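Local coordinates for ABC transporter periplasmic peptide-binding protein (Pseudoalteromonas, PDB 4QFL) that binds dipeptides such as Ala-Phe in the periplasm, probably delivering them to an ABC transporter for uptake, at residues T477-L480 / N481-K484. Residues are numbered along the deposited sequence; the frame is centred on the assembly and turned at random.
Sequences TTDL and NLRK
Asp479, the N-cap residue of helix 480-497, accepts the backbone N-H of Leu482 at OD1 (3.2 Å), a capping bond. With CG anti to the backbone N (chi1 -171°), the carboxylate reaches forward to the N-terminal amides; the donor meets OD1 on its anti side, 27° out of the carboxylate plane. Aspartate suits this place because its short side chain offers an acceptor to an amide that no preceding helical turn can serve; its charge should also favour the helix dipole. Regular helical bonds follow, Arg483 N to Asp479 O at 3.0 Å and Lys484 N to Leu480 O at 3.1 Å. Thr477 suits two tasks: OG1 accepts from Asp479 N (3.0 Å), an ST turn in the loop between helices 465-475 and 480-497, while CG2 packs on Leu482 CB at 3.9 Å, the side chains at about a right angle. Leu482 CD1 meets Asp479 CB obliquely and tightly, at 3.3 Å. Arg483 is buried, long enough to pass Thr477 O (CD 3.5 Å away) and rich in donors; its bend at chi3 (66°) carries the guanidinium to a water shared by NH1 and Thr478 O, and NH2 to Asp439, a salt bridge, and Tyr487 OH. Lys484 extends away to a salt bridge with Glu346.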
ATOM      1  N   THR A 477      -9.370 -12.379  18.648  1.00 24.82           N
ATOM      2  CA  THR A 477      -9.018 -11.916  19.989  1.00 24.73           C
ATOM      3  C   THR A 477      -8.183 -10.640  19.947  1.00 23.53           C
ATOM      4  O   THR A 477      -7.428 -10.421  19.007  1.00 21.57           O
ATOM      5  CB  THR A 477      -8.251 -13.001  20.758  1.00 25.13           C
ATOM      6  OG1 THR A 477      -7.779 -12.470  22.004  1.00 25.18           O
ATOM      7  CG2 THR A 477      -7.072 -13.480  19.939  1.00 21.72           C
ATOM      8  N   THR A 478      -8.324  -9.798  20.969  1.00 24.83           N
ATOM      9  CA  THR A 478      -7.555  -8.564  21.061  1.00 22.90           C
ATOM     10  C   THR A 478      -6.326  -8.748  21.938  1.00 25.50           C
ATOM     11  O   THR A 478      -5.494  -7.852  22.055  1.00 27.99           O
ATOM     12  CB  THR A 478      -8.383  -7.441  21.662  1.00 24.31           C
ATOM     13  OG1 THR A 478      -8.730  -7.795  23.004  1.00 27.23           O
ATOM     14  CG2 THR A 478      -9.642  -7.214  20.846  1.00 22.40           C
ATOM     15  N   ASP A 479      -6.223  -9.915  22.558  1.00 26.57           N
ATOM     16  CA  ASP A 479      -5.099 -10.225  23.432  1.00 28.96           C
ATOM     17  C   ASP A 479      -3.809 -10.354  22.627  1.00 26.70           C
ATOM     18  O   ASP A 479      -3.687 -11.247  21.792  1.00 25.69           O
ATOM     19  CB  ASP A 479      -5.375 -11.531  24.167  1.00 27.13           C
ATOM     20  CG  ASP A 479      -4.359 -11.815  25.245  1.00 31.11           C
ATOM     21  OD1 ASP A 479      -3.182 -12.061  24.913  1.00 28.65           O
ATOM     22  OD2 ASP A 479      -4.744 -11.802  26.431  1.00 41.43           O
ATOM     23  N   LEU A 480      -2.838  -9.485  22.891  1.00 26.47           N
ATOM     24  CA  LEU A 480      -1.650  -9.401  22.043  1.00 28.14           C
ATOM     25  C   LEU A 480      -0.770 -10.638  22.108  1.00 25.68           C
ATOM     26  O   LEU A 480      -0.148 -11.010  21.119  1.00 24.07           O
ATOM     27  CB  LEU A 480      -0.833  -8.148  22.358  1.00 27.86           C
ATOM     28  CG  LEU A 480      -1.618  -6.847  22.214  1.00 27.81           C
ATOM     29  CD1 LEU A 480      -0.825  -5.719  22.810  1.00 28.73           C
ATOM     30  CD2 LEU A 480      -1.950  -6.569  20.761  1.00 24.66           C
ATOM     31  N   ASN A 481      -0.709 -11.273  23.269  1.00 23.99           N
ATOM     32  CA  ASN A 481       0.061 -12.502  23.387  1.00 26.76           C
ATOM     33  C   ASN A 481      -0.541 -13.613  22.514  1.00 26.04           C
ATOM     34  O   ASN A 481       0.180 -14.366  21.850  1.00 25.04           O
ATOM     35  CB  ASN A 481       0.168 -12.944  24.855  1.00 29.55           C
ATOM     36  CG  ASN A 481       0.807 -11.881  25.752  1.00 36.34           C
ATOM     37  OD1 ASN A 481       1.911 -11.396  25.479  1.00 34.15           O
ATOM     38  ND2 ASN A 481       0.107 -11.513  26.828  1.00 34.03           N
ATOM     39  N   LEU A 482      -1.866 -13.707  22.511  1.00 25.10           N
ATOM     40  CA  LEU A 482      -2.554 -14.703  21.698  1.00 24.47           C
ATOM     41  C   LEU A 482      -2.370 -14.414  20.201  1.00 23.23           C
ATOM     42  O   LEU A 482      -1.986 -15.299  19.437  1.00 21.74           O
ATOM     43  CB  LEU A 482      -4.035 -14.766  22.082  1.00 26.55           C
ATOM     44  CG  LEU A 482      -4.241 -15.104  23.567  1.00 33.05           C
ATOM     45  CD1 LEU A 482      -5.664 -14.803  24.095  1.00 31.58           C
ATOM     46  CD2 LEU A 482      -3.859 -16.564  23.802  1.00 31.60           C
ATOM     47  N   ARG A 483      -2.615 -13.169  19.800  1.00 21.07           N
ATOM     48  CA  ARG A 483      -2.391 -12.744  18.415  1.00 21.13           C
ATOM     49  C   ARG A 483      -1.013 -13.178  17.925  1.00 19.84           C
ATOM     50  O   ARG A 483      -0.873 -13.759  16.848  1.00 19.49           O
ATOM     51  CB  ARG A 483      -2.561 -11.221  18.276  1.00 21.51           C
ATOM     52  CG  ARG A 483      -3.977 -10.715  18.636  1.00 20.84           C
ATOM     53  CD  ARG A 483      -4.250  -9.311  18.129  1.00 19.48           C
ATOM     54  NE  ARG A 483      -4.264  -9.271  16.670  1.00 16.55           N
ATOM     55  CZ  ARG A 483      -4.165  -8.163  15.945  1.00 19.09           C
ATOM     56  NH1 ARG A 483      -4.051  -6.983  16.540  1.00 18.74           N
ATOM     57  NH2 ARG A 483      -4.180  -8.243  14.619  1.00 18.10           N
ATOM     58  N   LYS A 484       0.015 -12.916  18.723  1.00 22.83           N
ATOM     59  CA  LYS A 484       1.367 -13.238  18.285  1.00 21.28           C
ATOM     60  C   LYS A 484       1.615 -14.741  18.133  1.00 19.85           C
ATOM     61  O   LYS A 484       2.386 -15.165  17.279  1.00 19.74           O
ATOM     62  CB  LYS A 484       2.427 -12.601  19.175  1.00 21.70           C
ATOM     63  CG  LYS A 484       3.821 -12.755  18.581  1.00 22.86           C
ATOM     64  CD  LYS A 484       4.927 -12.370  19.556  1.00 29.14           C
ATOM     65  CE  LYS A 484       6.232 -13.121  19.239  1.00 25.71           C
ATOM     66  NZ  LYS A 484       6.929 -12.514  18.091  1.00 28.46           N
TER
HETATM   67  O   HOH W   1      -5.010  -6.235  19.365  1.00 24.95           O